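Local coordinates for glycosyl hydrolases family 31 family protein (Aspergillus niger, PDB 6DRU) that releases alpha-xylose from the non-reducing terminal glucose of xyloglucan oligosaccharides, acting as a family 31 alpha-xylosidase, at residues T75-N80 with Y100-D105; F3-T8 with I21-Y26. One frame throughout, in Å; residues are numbered along the deposited sequence.

Contact 1: residues T75-N80 with Y100-D105. With NAG (2-acetamido-2-deoxy-beta-D-glucopyranose), chain L.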
ATOM      1  N   THR A  75     -17.645 -32.053  17.578  1.00 64.50           N
ATOM      2  CA  THR A  75     -17.314 -31.808  18.975  1.00 67.43           C
ATOM      3  C   THR A  75     -16.008 -32.509  19.315  1.00 66.06           C
ATOM      4  O   THR A  75     -15.781 -33.651  18.905  1.00 69.42           O
ATOM      5  CB  THR A  75     -18.436 -32.292  19.910  1.00 68.04           C
ATOM      6  OG1 THR A  75     -19.662 -31.626  19.578  1.00 68.16           O
ATOM      7  CG2 THR A  75     -18.092 -32.004  21.365  1.00 59.46           C
ATOM      8  N   LEU A  76     -15.153 -31.818  20.067  1.00 65.43           N
ATOM      9  CA  LEU A  76     -13.876 -32.358  20.507  1.00 69.67           C
ATOM     10  C   LEU A  76     -13.643 -31.923  21.944  1.00 67.17           C
ATOM     11  O   LEU A  76     -13.900 -30.769  22.299  1.00 65.21           O
ATOM     12  CB  LEU A  76     -12.722 -31.887  19.608  1.00 59.70           C
ATOM     13  CG  LEU A  76     -11.590 -32.881  19.319  1.00 84.35           C
ATOM     14  CD1 LEU A  76     -10.647 -32.311  18.271  1.00 67.85           C
ATOM     15  CD2 LEU A  76     -10.817 -33.264  20.577  1.00 87.91           C
ATOM     16  N   ARG A  77     -13.163 -32.849  22.769  1.00 61.06           N
ATOM     17  CA  ARG A  77     -12.951 -32.588  24.184  1.00 61.88           C
ATOM     18  C   ARG A  77     -11.524 -32.938  24.572  1.00 62.68           C
ATOM     19  O   ARG A  77     -10.998 -33.983  24.177  1.00 69.37           O
ATOM     20  CB  ARG A  77     -13.929 -33.384  25.058  1.00 66.21           C
ATOM     21  CG  ARG A  77     -13.669 -33.230  26.548  1.00 63.91           C
ATOM     22  CD  ARG A  77     -14.749 -33.881  27.392  1.00 73.59           C
ATOM     23  NE  ARG A  77     -14.470 -33.725  28.817  1.00 69.47           N
ATOM     24  CZ  ARG A  77     -15.272 -34.147  29.787  1.00 62.87           C
ATOM     25  NH1 ARG A  77     -16.412 -34.756  29.491  1.00 76.32           N
ATOM     26  NH2 ARG A  77     -14.931 -33.960  31.054  1.00 66.66           N
ATOM     27  N   ASN A  78     -10.906 -32.051  25.348  1.00 53.28           N
ATOM     28  CA  ASN A  78      -9.578 -32.276  25.912  1.00 60.52           C
ATOM     29  C   ASN A  78      -9.593 -31.736  27.334  1.00 70.53           C
ATOM     30  O   ASN A  78      -9.710 -30.524  27.537  1.00 64.96           O
ATOM     31  CB  ASN A  78      -8.494 -31.594  25.078  1.00 54.78           C
ATOM     32  CG  ASN A  78      -7.133 -31.638  25.743  1.00 62.65           C
ATOM     33  OD1 ASN A  78      -6.820 -32.571  26.484  1.00 64.40           O
ATOM     34  ND2 ASN A  78      -6.316 -30.621  25.489  1.00 57.52           N
ATOM     35  N   GLY A  79      -9.481 -32.626  28.313  1.00 66.52           N
ATOM     36  CA  GLY A  79      -9.550 -32.184  29.697  1.00 63.84           C
ATOM     37  C   GLY A  79     -10.953 -31.728  30.039  1.00 59.79           C
ATOM     38  O   GLY A  79     -11.935 -32.439  29.796  1.00 66.88           O
ATOM     39  N   ASN A  80     -11.064 -30.524  30.596  1.00 56.87           N
ATOM     40  CA  ASN A  80     -12.353 -29.960  30.967  1.00 65.45           C
ATOM     41  C   ASN A  80     -12.846 -28.915  29.974  1.00 68.44           C
ATOM     42  O   ASN A  80     -13.870 -28.273  30.226  1.00 70.00           O
ATOM     43  CB  ASN A  80     -12.297 -29.365  32.381  1.00 72.82           C
ATOM     44  CG  ASN A  80     -11.236 -28.281  32.534  1.00 81.05           C
ATOM     45  OD1 ASN A  80     -10.882 -27.594  31.577  1.00 85.78           O
ATOM     46  ND2 ASN A  80     -10.731 -28.120  33.753  1.00 77.96           N
ATOM     47  N   TYR A 100     -16.421 -24.403  25.560  1.00 57.47           N
ATOM     48  CA  TYR A 100     -17.098 -24.614  26.830  1.00 64.39           C
ATOM     49  C   TYR A 100     -16.140 -25.233  27.838  1.00 68.55           C
ATOM     50  O   TYR A 100     -15.144 -25.866  27.475  1.00 64.79           O
ATOM     51  CB  TYR A 100     -18.322 -25.526  26.669  1.00 62.75           C
ATOM     52  CG  TYR A 100     -19.382 -25.006  25.726  1.00 68.42           C
ATOM     53  CD1 TYR A 100     -19.259 -25.167  24.351  1.00 57.44           C
ATOM     54  CD2 TYR A 100     -20.517 -24.368  26.213  1.00 65.02           C
ATOM     55  CE1 TYR A 100     -20.231 -24.698  23.488  1.00 63.27           C
ATOM     56  CE2 TYR A 100     -21.494 -23.897  25.358  1.00 72.14           C
ATOM     57  CZ  TYR A 100     -21.347 -24.064  23.995  1.00 69.47           C
ATOM     58  OH  TYR A 100     -22.317 -23.595  23.140  1.00 71.96           O
ATOM     59  N   ARG A 101     -16.451 -25.042  29.117  1.00 66.37           N
ATOM     60  CA  ARG A 101     -15.770 -25.731  30.204  1.00 53.90           C
ATOM     61  C   ARG A 101     -16.736 -26.687  30.891  1.00 65.81           C
ATOM     62  O   ARG A 101     -17.886 -26.331  31.165  1.00 56.62           O
ATOM     63  CB  ARG A 101     -15.205 -24.748  31.234  1.00 59.72           C
ATOM     64  CG  ARG A 101     -14.964 -25.389  32.598  1.00 64.86           C
ATOM     65  CD  ARG A 101     -14.111 -24.529  33.510  1.00 62.62           C
ATOM     66  NE  ARG A 101     -14.603 -23.158  33.607  1.00 62.26           N
ATOM     67  CZ  ARG A 101     -15.716 -22.807  34.239  1.00 60.88           C
ATOM     68  NH1 ARG A 101     -16.463 -23.730  34.826  1.00 61.55           N
ATOM     69  NH2 ARG A 101     -16.086 -21.534  34.279  1.00 65.65           N
ATOM     70  N   VAL A 102     -16.263 -27.897  31.171  1.00 66.58           N
ATOM     71  CA  VAL A 102     -17.036 -28.879  31.919  1.00 61.70           C
ATOM     72  C   VAL A 102     -16.781 -28.628  33.400  1.00 65.85           C
ATOM     73  O   VAL A 102     -15.670 -28.842  33.893  1.00 63.28           O
ATOM     74  CB  VAL A 102     -16.664 -30.313  31.524  1.00 52.73           C
ATOM     75  CG1 VAL A 102     -17.282 -31.307  32.492  1.00 57.19           C
ATOM     76  CG2 VAL A 102     -17.109 -30.599  30.104  1.00 56.73           C
ATOM     77  N   ASN A 103     -17.807 -28.168  34.110  1.00 71.55           N
ATOM     78  CA  ASN A 103     -17.669 -27.858  35.522  1.00 71.75           C
ATOM     79  C   ASN A 103     -17.634 -29.142  36.351  1.00 79.40           C
ATOM     80  O   ASN A 103     -17.857 -30.249  35.851  1.00 83.67           O
ATOM     81  CB  ASN A 103     -18.808 -26.955  35.989  1.00 60.31           C
ATOM     82  CG  ASN A 103     -19.008 -25.755  35.085  1.00 66.54           C
ATOM     83  OD1 ASN A 103     -18.052 -25.069  34.724  1.00 77.99           O
ATOM     84  ND2 ASN A 103     -20.257 -25.495  34.714  1.00 65.04           N
ATOM     85  N   ASP A 104     -17.351 -28.981  37.645  1.00 73.15           N
ATOM     86  CA  ASP A 104     -17.291 -30.136  38.532  1.00 72.86           C
ATOM     87  C   ASP A 104     -18.661 -30.774  38.719  1.00 75.57           C
ATOM     88  O   ASP A 104     -18.755 -31.995  38.887  1.00 74.52           O
ATOM     89  CB  ASP A 104     -16.699 -29.733  39.882  1.00 73.15           C
ATOM     90  CG  ASP A 104     -15.262 -29.256  39.772  1.00 92.32           C
ATOM     91  OD1 ASP A 104     -14.537 -29.747  38.879  1.00 96.61           O
ATOM     92  OD2 ASP A 104     -14.855 -28.394  40.582  1.00 95.37           O
ATOM     93  N   ASP A 105     -19.726 -29.974  38.690  1.00 76.43           N
ATOM     94  CA  ASP A 105     -21.081 -30.474  38.883  1.00 69.44           C
ATOM     95  C   ASP A 105     -21.694 -31.059  37.613  1.00 72.31           C
ATOM     96  O   ASP A 105     -22.912 -31.262  37.572  1.00 85.64           O
ATOM     97  CB  ASP A 105     -21.982 -29.358  39.428  1.00 72.23           C
ATOM     98  CG  ASP A 105     -22.153 -28.208  38.450  1.00 89.28           C
ATOM     99  OD1 ASP A 105     -21.399 -28.142  37.457  1.00 91.67           O
ATOM    100  OD2 ASP A 105     -23.050 -27.367  38.673  1.00 98.68           O
TER
HETATM  101  C1  NAG L 827     -14.561 -38.486  20.036  1.00119.64           C
HETATM  102  C2  NAG L 827     -15.348 -39.106  18.900  1.00125.98           C
HETATM  103  C3  NAG L 827     -16.345 -38.159  18.344  1.00130.23           C
HETATM  104  C4  NAG L 827     -17.207 -37.587  19.449  1.00124.97           C
HETATM  105  C5  NAG L 827     -16.339 -37.005  20.543  1.00114.35           C
HETATM  106  C6  NAG L 827     -17.212 -36.529  21.683  1.00103.92           C
HETATM  107  C7  NAG L 827     -13.946 -40.860  17.886  1.00104.98           C
HETATM  108  C8  NAG L 827     -13.000 -41.312  16.796  1.00 98.75           C
HETATM  109  N2  NAG L 827     -14.456 -39.536  17.878  1.00112.80           N
HETATM  110  O3  NAG L 827     -17.121 -38.819  17.371  1.00128.74           O
HETATM  111  O4  NAG L 827     -18.037 -36.576  18.926  1.00110.76           O
HETATM  112  O5  NAG L 827     -15.449 -37.991  21.010  1.00118.33           O
HETATM  113  O6  NAG L 827     -16.588 -35.443  22.331  1.00 86.84           O
HETATM  114  O7  NAG L 827     -14.268 -41.632  18.768  1.00115.94           O

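Contact 2: residues F3-T8 with I21-Y26. With NAG (2-acetamido-2-deoxy-beta-D-glucopyranose), chain L.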
ATOM      1  N   PHE A   3      -9.048 -36.597  31.398  1.00 79.62           N
ATOM      2  CA  PHE A   3      -9.878 -36.861  30.223  1.00 76.07           C
ATOM      3  C   PHE A   3      -9.055 -36.548  28.975  1.00 69.56           C
ATOM      4  O   PHE A   3      -9.136 -35.467  28.384  1.00 73.70           O
ATOM      5  CB  PHE A   3     -11.161 -36.040  30.277  1.00 61.02           C
ATOM      6  CG  PHE A   3     -12.264 -36.574  29.404  1.00 73.33           C
ATOM      7  CD1 PHE A   3     -12.168 -36.522  28.022  1.00 81.13           C
ATOM      8  CD2 PHE A   3     -13.406 -37.124  29.968  1.00 70.45           C
ATOM      9  CE1 PHE A   3     -13.183 -37.014  27.219  1.00 85.32           C
ATOM     10  CE2 PHE A   3     -14.425 -37.615  29.170  1.00 80.25           C
ATOM     11  CZ  PHE A   3     -14.314 -37.560  27.795  1.00 79.11           C
ATOM     12  N   ALA A   4      -8.245 -37.524  28.573  1.00 67.93           N
ATOM     13  CA  ALA A   4      -7.399 -37.372  27.398  1.00 71.87           C
ATOM     14  C   ALA A   4      -8.249 -37.253  26.132  1.00 73.39           C
ATOM     15  O   ALA A   4      -9.363 -37.783  26.070  1.00 83.53           O
ATOM     16  CB  ALA A   4      -6.445 -38.558  27.277  1.00 70.12           C
ATOM     17  N   PRO A   5      -7.752 -36.562  25.109  1.00 70.96           N
ATOM     18  CA  PRO A   5      -8.537 -36.384  23.886  1.00 70.21           C
ATOM     19  C   PRO A   5      -8.484 -37.617  22.998  1.00 71.52           C
ATOM     20  O   PRO A   5      -7.570 -38.441  23.075  1.00 78.17           O
ATOM     21  CB  PRO A   5      -7.872 -35.182  23.198  1.00 67.45           C
ATOM     22  CG  PRO A   5      -6.692 -34.794  24.063  1.00 65.39           C
ATOM     23  CD  PRO A   5      -6.430 -35.924  25.000  1.00 70.13           C
ATOM     24  N   ASN A   6      -9.498 -37.731  22.144  1.00 79.30           N
ATOM     25  CA  ASN A   6      -9.613 -38.837  21.205  1.00 76.96           C
ATOM     26  C   ASN A   6      -9.267 -38.439  19.778  1.00 80.21           C
ATOM     27  O   ASN A   6      -9.471 -39.235  18.856  1.00 88.08           O
ATOM     28  CB  ASN A   6     -11.026 -39.419  21.250  1.00 74.08           C
ATOM     29  CG  ASN A   6     -12.073 -38.435  20.770  1.00 89.85           C
ATOM     30  OD1 ASN A   6     -11.860 -37.223  20.784  1.00 86.89           O
ATOM     31  ND2 ASN A   6     -13.216 -38.955  20.338  1.00105.48           N
ATOM     32  N   SER A   7      -8.756 -37.228  19.576  1.00 78.85           N
ATOM     33  CA  SER A   7      -8.412 -36.738  18.252  1.00 69.04           C
ATOM     34  C   SER A   7      -7.195 -35.835  18.373  1.00 74.06           C
ATOM     35  O   SER A   7      -7.105 -35.028  19.302  1.00 74.20           O
ATOM     36  CB  SER A   7      -9.587 -35.979  17.618  1.00 75.61           C
ATOM     37  OG  SER A   7      -9.246 -35.470  16.339  1.00 75.87           O
ATOM     38  N   THR A   8      -6.263 -35.975  17.430  1.00 65.83           N
ATOM     39  CA  THR A   8      -5.063 -35.148  17.433  1.00 68.59           C
ATOM     40  C   THR A   8      -5.312 -33.748  16.889  1.00 65.15           C
ATOM     41  O   THR A   8      -4.429 -32.891  17.005  1.00 69.50           O
ATOM     42  CB  THR A   8      -3.955 -35.819  16.622  1.00 53.74           C
ATOM     43  OG1 THR A   8      -4.342 -35.883  15.242  1.00 65.79           O
ATOM     44  CG2 THR A   8      -3.710 -37.226  17.133  1.00 70.89           C
ATOM     45  N   ILE A  21      -7.542 -26.771  14.463  1.00 51.26           N
ATOM     46  CA  ILE A  21      -7.760 -26.756  15.905  1.00 57.21           C
ATOM     47  C   ILE A  21      -7.186 -28.044  16.478  1.00 59.36           C
ATOM     48  O   ILE A  21      -7.563 -29.143  16.052  1.00 61.74           O
ATOM     49  CB  ILE A  21      -9.249 -26.617  16.252  1.00 63.83           C
ATOM     50  CG1 ILE A  21      -9.889 -25.499  15.429  1.00 57.96           C
ATOM     51  CG2 ILE A  21      -9.423 -26.348  17.738  1.00 50.87           C
ATOM     52  CD1 ILE A  21     -11.139 -25.933  14.695  1.00 48.64           C
ATOM     53  N   GLN A  22      -6.277 -27.914  17.442  1.00 59.14           N
ATOM     54  CA  GLN A  22      -5.644 -29.068  18.059  1.00 61.31           C
ATOM     55  C   GLN A  22      -5.736 -28.974  19.575  1.00 66.77           C
ATOM     56  O   GLN A  22      -5.635 -27.878  20.140  1.00 64.88           O
ATOM     57  CB  GLN A  22      -4.167 -29.173  17.655  1.00 60.49           C
ATOM     58  CG  GLN A  22      -3.908 -29.034  16.169  1.00 56.90           C
ATOM     59  CD  GLN A  22      -2.436 -28.864  15.856  1.00 62.13           C
ATOM     60  OE1 GLN A  22      -1.835 -27.841  16.184  1.00 60.13           O
ATOM     61  NE2 GLN A  22      -1.846 -29.872  15.225  1.00 68.97           N
ATOM     62  N   PRO A  23      -5.928 -30.100  20.261  1.00 70.00           N
ATOM     63  CA  PRO A  23      -5.755 -30.101  21.716  1.00 61.06           C
ATOM     64  C   PRO A  23      -4.308 -29.784  22.058  1.00 66.96           C
ATOM     65  O   PRO A  23      -3.378 -30.279  21.419  1.00 66.79           O
ATOM     66  CB  PRO A  23      -6.140 -31.528  22.121  1.00 57.29           C
ATOM     67  CG  PRO A  23      -5.942 -32.340  20.880  1.00 62.85           C
ATOM     68  CD  PRO A  23      -6.290 -31.429  19.742  1.00 69.01           C
ATOM     69  N   PHE A  24      -4.122 -28.937  23.068  1.00 54.89           N
ATOM     70  CA  PHE A  24      -2.799 -28.410  23.388  1.00 59.92           C
ATOM     71  C   PHE A  24      -2.678 -28.273  24.898  1.00 54.89           C
ATOM     72  O   PHE A  24      -3.309 -27.398  25.498  1.00 57.31           O
ATOM     73  CB  PHE A  24      -2.568 -27.069  22.693  1.00 65.93           C
ATOM     74  CG  PHE A  24      -1.151 -26.846  22.271  1.00 60.47           C
ATOM     75  CD1 PHE A  24      -0.659 -27.435  21.120  1.00 56.62           C
ATOM     76  CD2 PHE A  24      -0.308 -26.047  23.022  1.00 62.61           C
ATOM     77  CE1 PHE A  24       0.649 -27.234  20.728  1.00 69.69           C
ATOM     78  CE2 PHE A  24       1.000 -25.839  22.636  1.00 67.87           C
ATOM     79  CZ  PHE A  24       1.480 -26.435  21.486  1.00 65.88           C
ATOM     80  N   GLY A  25      -1.856 -29.123  25.506  1.00 55.86           N
ATOM     81  CA  GLY A  25      -1.683 -29.112  26.942  1.00 61.46           C
ATOM     82  C   GLY A  25      -2.945 -29.533  27.685  1.00 69.71           C
ATOM     83  O   GLY A  25      -3.928 -30.004  27.112  1.00 62.88           O
ATOM     84  N   TYR A  26      -2.891 -29.352  29.002  1.00 67.36           N
ATOM     85  CA  TYR A  26      -4.028 -29.674  29.854  1.00 60.25           C
ATOM     86  C   TYR A  26      -5.131 -28.643  29.653  1.00 63.85           C
ATOM     87  O   TYR A  26      -4.899 -27.439  29.808  1.00 67.05           O
ATOM     88  CB  TYR A  26      -3.602 -29.718  31.318  1.00 71.07           C
ATOM     89  CG  TYR A  26      -2.746 -30.910  31.686  1.00 72.37           C
ATOM     90  CD1 TYR A  26      -3.078 -32.187  31.257  1.00 67.41           C
ATOM     91  CD2 TYR A  26      -1.610 -30.757  32.471  1.00 74.18           C
ATOM     92  CE1 TYR A  26      -2.300 -33.278  31.594  1.00 69.29           C
ATOM     93  CE2 TYR A  26      -0.826 -31.842  32.812  1.00 65.27           C
ATOM     94  CZ  TYR A  26      -1.176 -33.100  32.371  1.00 66.16           C
ATOM     95  OH  TYR A  26      -0.402 -34.188  32.705  1.00 62.50           O
TER
HETATM   96  C1  NAG L 827     -14.561 -38.486  20.036  1.00119.64           C
HETATM   97  C2  NAG L 827     -15.348 -39.106  18.900  1.00125.98           C
HETATM   98  C3  NAG L 827     -16.345 -38.159  18.344  1.00130.23           C
HETATM   99  C4  NAG L 827     -17.207 -37.587  19.449  1.00124.97           C
HETATM  100  C5  NAG L 827     -16.339 -37.005  20.543  1.00114.35           C
HETATM  101  C6  NAG L 827     -17.212 -36.529  21.683  1.00103.92           C
HETATM  102  C7  NAG L 827     -13.946 -40.860  17.886  1.00104.98           C
HETATM  103  C8  NAG L 827     -13.000 -41.312  16.796  1.00 98.75           C
HETATM  104  N2  NAG L 827     -14.456 -39.536  17.878  1.00112.80           N
HETATM  105  O3  NAG L 827     -17.121 -38.819  17.371  1.00128.74           O
HETATM  106  O4  NAG L 827     -18.037 -36.576  18.926  1.00110.76           O
HETATM  107  O5  NAG L 827     -15.449 -37.991  21.010  1.00118.33           O
HETATM  108  O6  NAG L 827     -16.588 -35.443  22.331  1.00 86.84           O
HETATM  109  O7  NAG L 827     -14.268 -41.632  18.768  1.00115.94           O

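Contact 1: residues T75-N80 with Y100-D105
N80 and V102 meet through a single backbone hydrogen bond: V102 N gives its proton to N80 O at 2.6 Å, and the N-H...O angle of 170° makes it nearly straight. The same carbonyl oxygen also receives a CH...O contact from R101 CA, 3.2 Å from N80 O; N80 leads into strand 81-85, which pairs with 98-102. Beyond the backbone, V102 directs its CB toward 75-80, and there the side chains of R77 and V102 cross at about a right angle. V102 CG2 sits over the centre of one guanidinium face, 4.0 Å from R77 CZ, while V102 CG1 lies 3.8 Å from R77 NH2. A small branched residue suits this place, since one methyl (CG2) covers the face while the other (CG1) packs by NH2. The reach of R77 comes from an extended chain, with CG anti to the backbone N (chi1 175°). G79 O helps hold the guanidinium plane: R77 NE donates to G79 O at 3.0 Å, with the oxygen in that plane. F3 adds a cation-pi contact. G79, at positive phi, suits the tight turn between strands 74-78 and 81-85. Strand 81-85 lies between 74-78 and 98-102 in a four-stranded antiparallel sheet, and its I82 touches both R77 and V102; strand 108-113 borders 98-102 on the far side.

Contact 2: residues F3-T8 with I21-Y26
P5 directs its CB toward 21-26, and the two pyrrolidines of P5 and P23 cross obliquely, P5 CG meeting P23 CB at 3.8 Å. Proline suits both places: each ring offers a rigid apolar surface, and neither residue has a backbone N-H that would need a partner. The next residue, N6, has its CB directed away from 21-26 and carries an N-linked glycan, with N6 ND2 bonded to NAG C1 at 1.5 Å. Asparagine is required here, N6-S7-T8 being an Asn-X-Thr glycosylation sequon. This sugar-bearing loop leads into strand 10-14, which pairs antiparallel with 17-23 in a mixed beta-sheet, so the proline pair and the backbone carbonyls after it pack the incoming chain against the end of the second strand of a beta-hairpin. S7 contributes its carbonyl, S7 O lying 3.3 Å from P23 CG, and its side chain touches L76 of strand 74-78. At T8 the backbone is again what touches: T8 O is 3.6 Å from P23 CD and 3.8 Å from Q22 CB. Q22 thus presents only aliphatic carbon here, while its amide turns to other partners, NE2 donating to S63 O and G61 O and OE1 accepting from R32 NH2.

How the contacts relate
Neither contact is deep core: both are partly buried, about 30 Å from the centre of the chain, and their centres lie 11 Å apart on the same side of it. Contact 1 belongs to the four-stranded antiparallel sheet, whereas contact 2 packs a loop on the end of strand 17-23 of the larger mixed sheet; yet P5 and P23 of contact 2 also pack on N78 of strand 74-78. Contact 1 has a backbone hydrogen bond and a guanidinium packed face-on against a valine methyl; contact 2 has no hydrogen bond between its segments and relies on van der Waals packing. Residues 75-80 join them, with G79 N probably bonded to F3 O (2.9 Å) and N78 ND2 to G25 O (3.0 Å). The glycan on N6 also passes near T75.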